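Local coordinates for sensor protein (Pseudomonas syringae pv. tomato, PDB 2R8R), which is the N-terminal, P-loop-type region of a membrane sensor kinase, whose full-length form probably transfers phosphate from ATP to a protein histidine, at residues V9-A14 and V124-L129; P15-T20 and R167-R172; A39-T44 and Q60-T65; L72-L77 and T104-D109; D91-T96 and E146-W151. All blocks are in the same frame, centred on the assembly; numbering follows the deposited sequence.

Contact 1: residues V9-A14 and V124-L129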
# COMPACT_ATOMS: atom_id res chain seq x y z
N VAL A 9 -5.46 4.55 6.24
CA VAL A 9 -5.33 3.55 5.19
C VAL A 9 -6.10 4.01 3.98
O VAL A 9 -7.29 4.30 4.08
CB VAL A 9 -5.91 2.18 5.64
CG1 VAL A 9 -5.75 1.05 4.51
CG2 VAL A 9 -5.33 1.77 6.99
N PHE A 10 -5.40 4.10 2.84
CA PHE A 10 -6.04 4.29 1.53
C PHE A 10 -6.29 2.90 0.96
O PHE A 10 -5.36 2.22 0.57
CB PHE A 10 -5.16 5.11 0.62
CG PHE A 10 -4.93 6.52 1.11
CD1 PHE A 10 -5.69 7.60 0.59
CD2 PHE A 10 -3.98 6.79 2.11
CE1 PHE A 10 -5.46 8.92 1.06
CE2 PHE A 10 -3.76 8.12 2.57
CZ PHE A 10 -4.48 9.17 2.04
N LEU A 11 -7.56 2.49 0.99
CA LEU A 11 -8.00 1.17 0.56
C LEU A 11 -8.45 1.18 -0.90
O LEU A 11 -9.16 2.10 -1.32
CB LEU A 11 -9.17 0.70 1.42
CG LEU A 11 -9.87 -0.63 1.05
CD1 LEU A 11 -8.92 -1.85 1.28
CD2 LEU A 11 -11.20 -0.77 1.85
N GLY A 12 -8.08 0.13 -1.64
CA GLY A 12 -8.45 0.00 -3.04
C GLY A 12 -8.80 -1.44 -3.39
O GLY A 12 -8.43 -2.34 -2.65
N ALA A 13 -9.50 -1.63 -4.52
CA ALA A 13 -9.91 -2.96 -5.03
C ALA A 13 -8.76 -3.74 -5.71
O ALA A 13 -8.76 -4.96 -5.75
CB ALA A 13 -11.06 -2.81 -6.02
N ALA A 14 -7.77 -3.01 -6.24
CA ALA A 14 -6.76 -3.59 -7.10
C ALA A 14 -5.66 -2.58 -7.34
O ALA A 14 -5.85 -1.38 -7.09
CB ALA A 14 -7.38 -4.04 -8.52
N VAL A 124 -3.39 -0.23 0.84
CA VAL A 124 -3.57 -1.64 0.75
C VAL A 124 -4.68 -1.96 -0.24
O VAL A 124 -5.68 -1.24 -0.31
CB VAL A 124 -3.89 -2.24 2.13
CG1 VAL A 124 -5.36 -1.92 2.57
CG2 VAL A 124 -3.56 -3.76 2.16
N ASN A 125 -4.50 -3.06 -0.99
CA ASN A 125 -5.58 -3.67 -1.79
C ASN A 125 -6.41 -4.64 -0.98
O ASN A 125 -5.88 -5.33 -0.12
CB ASN A 125 -5.03 -4.35 -3.03
CG ASN A 125 -4.57 -3.38 -4.05
OD1 ASN A 125 -3.47 -3.51 -4.61
ND2 ASN A 125 -5.36 -2.37 -4.26
N VAL A 126 -7.70 -4.70 -1.26
CA VAL A 126 -8.64 -5.44 -0.42
C VAL A 126 -8.34 -6.94 -0.33
O VAL A 126 -8.68 -7.56 0.67
CB VAL A 126 -10.09 -5.21 -0.86
CG1 VAL A 126 -10.39 -5.93 -2.16
CG2 VAL A 126 -11.00 -5.64 0.23
N GLN A 127 -7.71 -7.49 -1.37
CA GLN A 127 -7.40 -8.94 -1.47
C GLN A 127 -6.53 -9.51 -0.35
O GLN A 127 -6.55 -10.72 -0.09
CB GLN A 127 -6.69 -9.24 -2.80
CG GLN A 127 -5.36 -8.51 -2.94
CD GLN A 127 -4.73 -8.64 -4.30
OE1 GLN A 127 -4.03 -9.63 -4.52
NE2 GLN A 127 -4.93 -7.63 -5.22
N HIS A 128 -5.76 -8.62 0.29
CA HIS A 128 -4.81 -9.01 1.32
C HIS A 128 -5.44 -9.29 2.66
O HIS A 128 -4.84 -9.95 3.48
CB HIS A 128 -3.72 -7.95 1.45
CG HIS A 128 -2.93 -7.76 0.20
ND1 HIS A 128 -1.98 -8.67 -0.23
CD2 HIS A 128 -2.99 -6.80 -0.75
CE1 HIS A 128 -1.47 -8.25 -1.37
NE2 HIS A 128 -2.07 -7.12 -1.71
N LEU A 129 -6.65 -8.82 2.88
CA LEU A 129 -7.32 -9.11 4.14
C LEU A 129 -7.50 -10.62 4.37
O LEU A 129 -8.04 -11.31 3.51
CB LEU A 129 -8.67 -8.40 4.20
CG LEU A 129 -8.54 -6.88 4.32
CD1 LEU A 129 -9.91 -6.24 4.25
CD2 LEU A 129 -7.80 -6.52 5.64
O HOH W 1 -7.31 -6.49 -4.34
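G12 O is the best-held polar atom, with two N-H donors and one C-H turned on it. V126 N gives the shortest bond, 2.8 Å to G12 O, nearly along the C=O axis though bent at the hydrogen (138°). N125 ND2 adds a weak but straight one to G12 O at 3.5 Å, while N125 CA-H leans on the same oxygen. Upstream, the pairing of two parallel strands is regular: V124 N donates to F10 O at 3.2 Å from above the carbonyl plane, and G12 N bonds to V124 O at 3.1 Å in the plane of the V124 carbonyl. On the sheet face carrying L11 and V124, these two side chains run abreast, L11 CD1 resting 3.8 Å from V124 CG1. V9, its CG1 anti to the backbone N, crosses obliquely to meet V124 CG1 at 3.6 Å; T207 of helix 194-209 touches L11. On the opposite face, N125 brings its amide against A14, N125 CG 3.6 Å from A14 C. A water links A13 O to Q127 N and Q127 NE2. Strand pairing thus passes directly into the start of a probable P-loop, where one backbone N-H and a weak side-chain amide bond hold G12 O.

Contact 2: residues P15-T20 and R167-R172. With SO4 (sulfate ion), chain C.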
# COMPACT_ATOMS: atom_id res chain seq x y z
N PRO A 15 -4.52 -3.07 -7.85
CA PRO A 15 -3.48 -2.24 -8.41
C PRO A 15 -4.03 -1.35 -9.55
O PRO A 15 -4.80 -1.83 -10.39
CB PRO A 15 -2.48 -3.29 -8.96
CG PRO A 15 -2.68 -4.47 -8.16
CD PRO A 15 -4.14 -4.49 -7.90
N GLY A 16 -3.64 -0.09 -9.54
CA GLY A 16 -3.97 0.84 -10.59
C GLY A 16 -5.15 1.74 -10.32
O GLY A 16 -5.50 2.52 -11.17
N VAL A 17 -5.76 1.65 -9.14
CA VAL A 17 -6.94 2.47 -8.82
C VAL A 17 -6.60 3.88 -8.33
O VAL A 17 -7.48 4.74 -8.29
CB VAL A 17 -7.93 1.74 -7.85
CG1 VAL A 17 -8.46 0.47 -8.53
CG2 VAL A 17 -7.27 1.47 -6.44
N GLY A 18 -5.33 4.13 -8.04
CA GLY A 18 -4.86 5.45 -7.61
C GLY A 18 -4.60 5.65 -6.14
O GLY A 18 -4.58 6.76 -5.65
N LYS A 19 -4.37 4.57 -5.42
CA LYS A 19 -4.10 4.63 -3.96
C LYS A 19 -2.88 5.46 -3.61
O LYS A 19 -2.94 6.35 -2.74
CB LYS A 19 -3.86 3.22 -3.41
CG LYS A 19 -5.02 2.25 -3.51
CD LYS A 19 -4.62 0.88 -2.85
CE LYS A 19 -3.48 0.09 -3.57
NZ LYS A 19 -3.86 -0.18 -5.02
N THR A 20 -1.75 5.16 -4.27
CA THR A 20 -0.50 5.87 -3.98
C THR A 20 -0.56 7.34 -4.31
O THR A 20 -0.16 8.17 -3.51
CB THR A 20 0.66 5.26 -4.73
OG1 THR A 20 0.84 3.95 -4.25
CG2 THR A 20 1.92 6.03 -4.46
N ARG A 167 -13.91 -1.23 -15.79
CA ARG A 167 -13.68 -0.99 -17.22
C ARG A 167 -12.53 -0.02 -17.46
O ARG A 167 -11.67 -0.20 -18.34
CB ARG A 167 -14.96 -0.48 -17.87
CG ARG A 167 -15.02 -0.69 -19.35
CD ARG A 167 -15.46 0.58 -20.14
NE ARG A 167 -14.35 1.54 -20.15
CZ ARG A 167 -14.36 2.76 -19.62
NH1 ARG A 167 -15.45 3.24 -19.06
NH2 ARG A 167 -13.27 3.53 -19.65
N GLU A 168 -12.52 1.03 -16.65
CA GLU A 168 -11.48 2.01 -16.70
C GLU A 168 -10.14 1.46 -16.23
O GLU A 168 -9.11 1.76 -16.81
CB GLU A 168 -11.90 3.21 -15.86
CG GLU A 168 -11.04 4.37 -16.11
CD GLU A 168 -11.44 5.61 -15.33
OE1 GLU A 168 -12.65 5.80 -15.02
OE2 GLU A 168 -10.51 6.39 -15.06
N LEU A 169 -10.14 0.66 -15.18
CA LEU A 169 -8.91 -0.04 -14.74
C LEU A 169 -8.31 -0.97 -15.83
O LEU A 169 -7.11 -1.00 -16.03
CB LEU A 169 -9.16 -0.82 -13.44
CG LEU A 169 -7.95 -1.40 -12.70
CD1 LEU A 169 -6.83 -0.40 -12.50
CD2 LEU A 169 -8.41 -2.02 -11.35
N LEU A 170 -9.17 -1.70 -16.54
CA LEU A 170 -8.76 -2.51 -17.71
C LEU A 170 -8.13 -1.65 -18.83
O LEU A 170 -7.14 -2.04 -19.42
CB LEU A 170 -9.94 -3.30 -18.25
CG LEU A 170 -10.42 -4.43 -17.33
CD1 LEU A 170 -11.73 -5.02 -17.80
CD2 LEU A 170 -9.31 -5.53 -17.23
N GLU A 171 -8.65 -0.43 -19.06
CA GLU A 171 -8.02 0.46 -20.03
C GLU A 171 -6.65 0.88 -19.59
O GLU A 171 -5.76 1.02 -20.40
CB GLU A 171 -8.82 1.74 -20.22
CG GLU A 171 -9.85 1.73 -21.24
CD GLU A 171 -10.61 3.03 -21.26
OE1 GLU A 171 -10.44 3.86 -20.31
OE2 GLU A 171 -11.41 3.24 -22.21
N ARG A 172 -6.52 1.21 -18.30
CA ARG A 172 -5.22 1.56 -17.70
C ARG A 172 -4.16 0.46 -17.82
O ARG A 172 -3.00 0.73 -18.12
CB ARG A 172 -5.38 1.92 -16.23
CG ARG A 172 -6.15 3.17 -16.01
CD ARG A 172 -6.14 3.58 -14.55
NE ARG A 172 -4.86 4.20 -14.20
CZ ARG A 172 -4.52 5.44 -14.53
NH1 ARG A 172 -5.34 6.21 -15.25
NH2 ARG A 172 -3.34 5.93 -14.18
S SO4 C . -2.37 2.21 -7.14
O1 SO4 C . -1.81 0.91 -7.39
O2 SO4 C . -2.46 3.05 -8.29
O3 SO4 C . -3.67 1.84 -6.55
O4 SO4 C . -1.44 2.96 -6.29
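Two guanidinium groups are the flat elements on helix 166-174. That of R167 meets the carboxylate of E171 at its edge and in its plane, a salt bridge of 2.9 Å from R167 NH2 to E171 OE1 one turn along the helix. That of R172, carried on a chain bent at chi3 (77°), is approached obliquely by G16 O. L169 has its CG anti to the backbone N (chi1 -170°). Its CD1 lies 3.3 Å from P15 O and near G16 O; the apolar contact is with V17, the two side chains crossing obliquely with L169 CD2 3.8 Å from V17 CG1. G16 has a positive phi, 98°, and its backbone comes right up to L169. Beyond this flank the loop wraps a sulfate. G16 N points almost straight at sulfate O1 (3.0 Å), T20 N at O4, K19 N at O3, and G18 N at O2 and weakly at O3. K19 folds back at chi3 and chi4 so that its NZ reaches sulfate O3 at 2.5 Å; NZ also bonds weakly to A14 O. T20 OG1 is held by D91. The anion, probably from the crystallisation liquor, sits at the N-terminus of helix 19-32, whose dipole would favour it. Strand, glycine-rich loop, lysine and helix are consistent with the Walker A motif (P-loop) of nucleotide-binding proteins, with sulfate where a nucleotide phosphate would probably lie.

Contact 3: residues A39-T44 and Q60-T65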
# COMPACT_ATOMS: atom_id res chain seq x y z
N ALA A 39 8.64 10.33 3.45
CA ALA A 39 8.35 9.13 2.70
C ALA A 39 9.27 8.04 3.22
O ALA A 39 10.49 8.17 3.18
CB ALA A 39 8.55 9.38 1.19
N GLY A 40 8.66 6.97 3.76
CA GLY A 40 9.40 5.80 4.25
C GLY A 40 9.59 4.77 3.16
O GLY A 40 10.71 4.35 2.86
N VAL A 41 8.47 4.36 2.56
CA VAL A 41 8.50 3.57 1.35
C VAL A 41 7.32 3.95 0.46
O VAL A 41 6.19 3.91 0.90
CB VAL A 41 8.57 2.02 1.62
CG1 VAL A 41 7.57 1.57 2.67
CG2 VAL A 41 8.50 1.22 0.28
N VAL A 42 7.61 4.31 -0.78
CA VAL A 42 6.58 4.71 -1.73
C VAL A 42 6.89 4.10 -3.08
O VAL A 42 7.96 4.26 -3.61
CB VAL A 42 6.44 6.26 -1.85
CG1 VAL A 42 5.39 6.64 -2.92
CG2 VAL A 42 6.08 6.86 -0.49
N GLU A 43 5.92 3.37 -3.61
CA GLU A 43 6.00 2.74 -4.94
C GLU A 43 5.31 3.58 -6.01
O GLU A 43 4.10 3.64 -6.09
CB GLU A 43 5.34 1.35 -4.88
CG GLU A 43 5.90 0.42 -3.86
CD GLU A 43 7.36 0.03 -4.15
OE1 GLU A 43 7.87 0.30 -5.27
OE2 GLU A 43 7.97 -0.56 -3.23
N THR A 44 6.09 4.24 -6.85
CA THR A 44 5.51 5.08 -7.89
C THR A 44 5.18 4.28 -9.17
O THR A 44 4.37 4.70 -10.00
CB THR A 44 6.44 6.24 -8.21
OG1 THR A 44 7.70 5.71 -8.64
CG2 THR A 44 6.61 7.13 -7.00
N GLN A 60 13.19 9.08 2.90
CA GLN A 60 14.16 8.34 3.70
C GLN A 60 14.79 7.24 2.86
O GLN A 60 14.10 6.33 2.46
CB GLN A 60 13.47 7.77 4.91
CG GLN A 60 14.37 7.03 5.89
CD GLN A 60 15.27 7.96 6.67
OE1 GLN A 60 14.80 8.89 7.35
NE2 GLN A 60 16.60 7.72 6.57
N PRO A 61 16.10 7.30 2.58
CA PRO A 61 16.65 6.20 1.77
C PRO A 61 16.25 4.78 2.24
O PRO A 61 16.25 4.47 3.42
CB PRO A 61 18.16 6.43 1.85
CG PRO A 61 18.28 7.89 1.95
CD PRO A 61 17.12 8.31 2.87
N LEU A 62 15.91 3.93 1.30
CA LEU A 62 15.62 2.54 1.60
C LEU A 62 16.89 1.75 1.97
O LEU A 62 18.02 2.13 1.62
CB LEU A 62 14.94 1.86 0.40
CG LEU A 62 13.62 2.49 -0.06
CD1 LEU A 62 13.27 1.96 -1.48
CD2 LEU A 62 12.43 2.27 0.94
N LEU A 63 16.68 0.65 2.67
CA LEU A 63 17.74 -0.35 2.86
C LEU A 63 17.72 -1.36 1.72
O LEU A 63 16.71 -2.00 1.48
CB LEU A 63 17.55 -1.09 4.19
CG LEU A 63 17.53 -0.31 5.51
CD1 LEU A 63 17.01 -1.19 6.63
CD2 LEU A 63 18.91 0.25 5.83
N ARG A 64 18.85 -1.51 1.05
CA ARG A 64 19.04 -2.58 0.07
C ARG A 64 19.74 -3.80 0.64
O ARG A 64 20.79 -3.67 1.25
CB ARG A 64 19.81 -2.04 -1.14
CG ARG A 64 18.85 -1.36 -2.12
CD ARG A 64 19.48 -0.27 -2.97
NE ARG A 64 18.39 0.56 -3.51
CZ ARG A 64 17.83 1.60 -2.89
NH1 ARG A 64 18.26 1.99 -1.69
NH2 ARG A 64 16.84 2.25 -3.49
N THR A 65 19.14 -4.98 0.48
CA THR A 65 19.83 -6.24 0.69
C THR A 65 19.90 -7.03 -0.63
O THR A 65 19.27 -6.66 -1.61
CB THR A 65 19.20 -7.10 1.80
OG1 THR A 65 17.80 -7.30 1.56
CG2 THR A 65 19.42 -6.44 3.16
O HOH W 2 13.08 4.35 4.31
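A single direct hydrogen bond joins the two backbones: Q60 N donates to A39 O at 2.9 Å, nearly along the C=O axis and close to straight (164°). Beside it, Q60 CB rests 3.5 Å from A39 O, while the rest of the chain bends at chi2 (72°) and leads its amide away. One residue on, a water lies within hydrogen-bonding distance of both G40 O, at 2.8 Å, and Q60 O, at 2.9 Å, so that it bridges the two carbonyls where the chains have begun to separate. L62 closes the far end. Its CG is anti to the carbonyl carbon (chi1 -59°), which swings CD2 in over the backbone to lie 3.3 Å from G40 O and 3.9 Å from V41 CB; the L62 and V41 side chains cross at about a right angle. The contact ties the end of strand 37-39, at the margin of the parallel sheet of a P-loop NTPase-like domain, to the approach of the small antiparallel hairpin 63-67/70-74. G40 marks the corner where the chain leaves that edge. V41 is then held by backbone bonds to L89 and D91, and L62 is backed by E73 of the hairpin. Farther out, L54 of helix 48-54 packs on A39, and L63 pairs through its backbone with E74.

Contact 4: residues L72-L77 and T104-D109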
# COMPACT_ATOMS: atom_id res chain seq x y z
N LEU A 72 16.62 -6.55 -2.78
CA LEU A 72 15.43 -6.26 -1.99
C LEU A 72 15.60 -4.89 -1.32
O LEU A 72 16.70 -4.54 -0.95
CB LEU A 72 15.24 -7.35 -0.92
CG LEU A 72 15.02 -8.80 -1.41
CD1 LEU A 72 14.59 -9.75 -0.29
CD2 LEU A 72 13.99 -8.81 -2.54
N GLU A 73 14.51 -4.11 -1.24
CA GLU A 73 14.49 -2.77 -0.62
C GLU A 73 13.48 -2.79 0.52
O GLU A 73 12.39 -3.32 0.37
CB GLU A 73 14.06 -1.69 -1.62
CG GLU A 73 14.88 -1.59 -2.89
CD GLU A 73 14.16 -0.78 -3.95
OE1 GLU A 73 12.93 -0.95 -4.11
OE2 GLU A 73 14.81 0.07 -4.62
N GLU A 74 13.86 -2.25 1.68
CA GLU A 74 12.94 -2.05 2.77
C GLU A 74 13.06 -0.63 3.27
O GLU A 74 14.10 -0.00 3.17
CB GLU A 74 13.26 -2.94 3.99
CG GLU A 74 12.65 -4.31 4.07
CD GLU A 74 11.28 -4.41 3.52
OE1 GLU A 74 10.47 -3.49 3.79
OE2 GLU A 74 11.00 -5.42 2.85
N MSE A 75 11.96 -0.17 3.86
CA MSE A 75 11.93 1.00 4.67
C MSE A 75 13.00 0.91 5.78
O MSE A 75 13.19 -0.16 6.43
CB MSE A 75 10.55 1.09 5.28
CG MSE A 75 10.33 2.26 6.11
SE MSE A 75 8.61 2.15 6.99
CE MSE A 75 8.84 0.57 7.98
N ASP A 76 13.70 2.02 5.95
CA ASP A 76 14.69 2.14 6.99
C ASP A 76 14.02 2.57 8.29
O ASP A 76 14.07 3.71 8.68
CB ASP A 76 15.77 3.11 6.57
CG ASP A 76 16.96 3.08 7.48
OD1 ASP A 76 16.94 2.38 8.51
OD2 ASP A 76 17.95 3.74 7.14
N LEU A 77 13.42 1.60 8.95
CA LEU A 77 12.64 1.80 10.16
C LEU A 77 13.46 2.49 11.27
O LEU A 77 12.98 3.43 11.93
CB LEU A 77 12.14 0.44 10.64
CG LEU A 77 11.25 0.35 11.90
CD1 LEU A 77 9.98 1.22 11.74
CD2 LEU A 77 10.91 -1.15 12.20
N THR A 104 8.68 -9.55 10.78
CA THR A 104 8.17 -10.35 9.67
C THR A 104 7.41 -9.50 8.65
O THR A 104 7.61 -9.65 7.43
CB THR A 104 7.26 -11.47 10.24
OG1 THR A 104 8.05 -12.30 11.11
CG2 THR A 104 6.65 -12.36 9.11
N LYS A 105 6.58 -8.60 9.15
CA LYS A 105 5.60 -7.89 8.36
C LYS A 105 5.81 -6.40 8.46
O LYS A 105 6.15 -5.86 9.52
CB LYS A 105 4.19 -8.23 8.84
CG LYS A 105 3.73 -9.66 8.65
CD LYS A 105 3.66 -10.20 7.21
CE LYS A 105 2.50 -9.61 6.41
NZ LYS A 105 2.15 -10.25 5.07
N ARG A 106 5.54 -5.70 7.36
CA ARG A 106 5.58 -4.24 7.35
C ARG A 106 4.52 -3.59 8.24
O ARG A 106 4.77 -2.53 8.76
CB ARG A 106 5.47 -3.73 5.94
CG ARG A 106 5.55 -2.23 5.79
CD ARG A 106 5.56 -1.87 4.31
NE ARG A 106 6.87 -2.14 3.72
CZ ARG A 106 7.14 -2.04 2.43
NH1 ARG A 106 6.19 -1.66 1.56
NH2 ARG A 106 8.39 -2.29 1.99
N TRP A 107 3.35 -4.23 8.44
CA TRP A 107 2.37 -3.72 9.39
C TRP A 107 2.94 -3.59 10.80
O TRP A 107 2.61 -2.64 11.48
CB TRP A 107 1.04 -4.49 9.36
CG TRP A 107 1.00 -5.92 9.89
CD1 TRP A 107 0.93 -7.06 9.14
CD2 TRP A 107 0.94 -6.35 11.26
NE1 TRP A 107 0.85 -8.17 9.95
CE2 TRP A 107 0.88 -7.77 11.26
CE3 TRP A 107 0.95 -5.68 12.49
CZ2 TRP A 107 0.83 -8.52 12.44
CZ3 TRP A 107 0.91 -6.43 13.66
CH2 TRP A 107 0.85 -7.83 13.62
N GLN A 108 3.84 -4.49 11.20
CA GLN A 108 4.55 -4.36 12.49
C GLN A 108 5.50 -3.18 12.54
O GLN A 108 5.63 -2.55 13.57
CB GLN A 108 5.35 -5.62 12.80
CG GLN A 108 4.53 -6.82 13.02
CD GLN A 108 5.39 -8.07 13.11
OE1 GLN A 108 5.46 -8.81 12.15
NE2 GLN A 108 6.09 -8.27 14.26
N ASP A 109 6.19 -2.92 11.44
CA ASP A 109 6.98 -1.71 11.29
C ASP A 109 6.14 -0.46 11.56
O ASP A 109 6.53 0.44 12.28
CB ASP A 109 7.54 -1.58 9.87
CG ASP A 109 8.60 -2.64 9.50
OD1 ASP A 109 9.02 -3.48 10.35
OD2 ASP A 109 9.02 -2.59 8.32
O HOH W 3 9.94 -2.30 -0.53
O HOH W 4 9.15 -2.02 5.56
O HOH W 5 11.62 -2.16 7.61
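A buried salt bridge with bound waters beside it joins the end of the antiparallel hairpin to the first turn of helix 106-115. R106 NH2 donates to E74 OE1 at 3.0 Å along a nearly straight line (168°). The acceptor lies in the guanidinium plane, yet the donor stands above the carboxylate plane, and the two planes are 65° apart. R106 starts with CG anti to the backbone N and bends at chi3, E74 at chi2, and the two side chains cross obliquely. Both ends have further partners: E74 OE2 is bonded to H95, and R106 NH1 to the carbonyl of D91. One water accepts from R106 NE and sits between E74 OE1 and D109 OD2; another links E73 O to R106 NH2. A third water lies between M75 O and D109 OD2, 2.7 Å from D109 OD2. With H103 bonded to D109 OD1, this carboxylate is well supplied with polar partners, which probably eases its proximity to E74, 4.8 Å between E74 OE1 and D109 OD2. L77 lays its methyls against the D109 carboxylate and carbonyl, CD2 3.5 Å from D109 OD1. The selenomethionine at M75, anti at chi1 and chi2 and then bent at chi3, runs antiparallel alongside D109. Helix 106-115 thereby lies against strand 70-74 and the start of helix 77-83, with V90 of strand 87-90 touching both M75 and R106.

Contact 5: residues D91-T96 and E146-W151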
# COMPACT_ATOMS: atom_id res chain seq x y z
N ASP A 91 3.76 2.74 1.62
CA ASP A 91 3.02 1.91 0.68
C ASP A 91 2.97 0.46 1.14
O ASP A 91 3.89 -0.02 1.79
CB ASP A 91 3.60 2.01 -0.75
CG ASP A 91 2.77 2.92 -1.65
OD1 ASP A 91 1.52 2.79 -1.64
OD2 ASP A 91 3.37 3.74 -2.37
N GLU A 92 1.87 -0.22 0.84
CA GLU A 92 1.77 -1.67 0.95
C GLU A 92 1.78 -2.26 2.36
O GLU A 92 2.75 -2.89 2.78
CB GLU A 92 2.79 -2.33 0.01
CG GLU A 92 2.40 -1.99 -1.44
CD GLU A 92 3.33 -2.52 -2.53
OE1 GLU A 92 4.23 -3.37 -2.24
OE2 GLU A 92 3.12 -2.06 -3.70
N LEU A 93 0.64 -2.08 3.02
CA LEU A 93 0.42 -2.42 4.43
C LEU A 93 0.58 -3.93 4.72
O LEU A 93 1.00 -4.32 5.83
CB LEU A 93 -1.00 -1.94 4.81
CG LEU A 93 -1.61 -2.20 6.19
CD1 LEU A 93 -0.75 -1.64 7.36
CD2 LEU A 93 -3.01 -1.62 6.21
N ALA A 94 0.20 -4.76 3.74
CA ALA A 94 0.35 -6.24 3.77
C ALA A 94 1.73 -6.82 3.39
O ALA A 94 1.93 -8.01 3.47
CB ALA A 94 -0.72 -6.89 2.89
N HIS A 95 2.68 -5.98 3.01
CA HIS A 95 4.03 -6.43 2.68
C HIS A 95 4.71 -7.31 3.73
O HIS A 95 4.73 -7.01 4.95
CB HIS A 95 4.87 -5.19 2.41
CG HIS A 95 6.27 -5.45 1.96
ND1 HIS A 95 6.60 -5.75 0.66
CD2 HIS A 95 7.45 -5.34 2.62
CE1 HIS A 95 7.92 -5.84 0.55
NE2 HIS A 95 8.45 -5.61 1.73
N THR A 96 5.29 -8.39 3.24
CA THR A 96 6.15 -9.27 4.04
C THR A 96 7.57 -8.79 3.81
O THR A 96 8.02 -8.73 2.67
CB THR A 96 5.96 -10.75 3.61
OG1 THR A 96 4.64 -11.16 4.00
CG2 THR A 96 6.98 -11.69 4.28
N GLU A 146 0.75 -12.60 0.56
CA GLU A 146 0.97 -11.56 1.58
C GLU A 146 -0.42 -11.19 2.14
O GLU A 146 -1.24 -10.61 1.44
CB GLU A 146 1.68 -10.33 0.98
CG GLU A 146 3.15 -10.55 0.55
CD GLU A 146 3.83 -9.28 0.05
OE1 GLU A 146 3.17 -8.58 -0.78
OE2 GLU A 146 5.00 -8.97 0.44
N THR A 147 -0.68 -11.57 3.38
CA THR A 147 -1.95 -11.27 4.02
C THR A 147 -1.79 -10.28 5.19
O THR A 147 -0.68 -10.05 5.70
CB THR A 147 -2.63 -12.53 4.57
OG1 THR A 147 -1.77 -13.12 5.54
CG2 THR A 147 -2.98 -13.55 3.46
N LEU A 148 -2.93 -9.71 5.59
CA LEU A 148 -3.04 -8.68 6.64
C LEU A 148 -4.16 -9.09 7.61
O LEU A 148 -5.26 -9.43 7.18
CB LEU A 148 -3.35 -7.31 6.01
CG LEU A 148 -3.46 -6.13 6.96
CD1 LEU A 148 -2.02 -5.77 7.47
CD2 LEU A 148 -4.22 -4.93 6.34
N PRO A 149 -3.88 -9.12 8.92
CA PRO A 149 -5.00 -9.41 9.81
C PRO A 149 -6.01 -8.29 9.72
O PRO A 149 -5.63 -7.09 9.67
CB PRO A 149 -4.35 -9.49 11.21
CG PRO A 149 -2.92 -9.76 10.95
CD PRO A 149 -2.62 -8.98 9.66
N ASP A 150 -7.28 -8.67 9.67
CA ASP A 150 -8.34 -7.69 9.51
C ASP A 150 -8.29 -6.59 10.59
O ASP A 150 -8.53 -5.42 10.30
CB ASP A 150 -9.69 -8.38 9.52
CG ASP A 150 -9.87 -9.31 8.34
OD1 ASP A 150 -8.95 -10.12 8.09
OD2 ASP A 150 -10.92 -9.23 7.66
N TRP A 151 -7.93 -6.97 11.82
CA TRP A 151 -7.88 -6.03 12.94
C TRP A 151 -6.89 -4.88 12.75
O TRP A 151 -7.12 -3.81 13.27
CB TRP A 151 -7.62 -6.76 14.28
CG TRP A 151 -6.25 -7.31 14.41
CD1 TRP A 151 -5.88 -8.60 14.22
CD2 TRP A 151 -5.05 -6.58 14.74
NE1 TRP A 151 -4.52 -8.73 14.42
CE2 TRP A 151 -3.99 -7.51 14.74
CE3 TRP A 151 -4.78 -5.24 15.07
CZ2 TRP A 151 -2.67 -7.15 15.05
CZ3 TRP A 151 -3.48 -4.88 15.38
CH2 TRP A 151 -2.44 -5.82 15.37
O HOH W 6 4.50 -5.66 -0.86
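The backbone of E92 to H95 makes a type I beta turn, closed by H95 N to E92 O, and the 146-148 chain runs 135° from the direction of 93-96, bringing the CA atoms of A94 and L148 to 5.1 Å. E146 reaches furthest across: extended beyond CG, it sets OE2 2.9 Å from T96 N in a nearly straight bond (174°), with the donor above the carboxylate plane. E146 CB meanwhile packs on A94 O at 3.4 Å. This turn follows strand 87-90, after which D91 lies beside the probable P-loop, a placement recalling the Walker B aspartate of P-loop NTPases. H95 runs abreast of E146, the ring and carboxylate planes 72° apart. A water at the ring edge, 2.6 Å from H95 ND1, donates to E92 OE1 and E146 OE1; the partner of H95 NE2 is E74. L93 and L148 cross at about a right angle, their CD2 atoms 3.5 Å apart, beside W107 and I110 of helix 106-115. K105 NZ is hydrogen-bonded to T96 OG1, A94 O and T147 O.

In the fold
The five contacts all lie in one P-loop NTPase-like domain. Contact 1 lies within its five-stranded parallel sheet, pairing strands 7-12 and 119-125, and runs on into contact 2, whose centre is 13 Å away. Contact 3 precedes contact 4 in the chain; their centres are 9 Å apart and they share the antiparallel hairpin 63-67/70-74. Contacts 4 and 5 alternate along the chain, as do contacts 1 and 5. Contact 5 connects the groups: D91 reaches T20 of contact 2 and the V41-E43 backbone of contact 3, H95 reaches E74 of contact 4, and E146 reaches H128 of contact 1. A chain of polar links thus runs from the hairpin to the probable phosphate-binding loop.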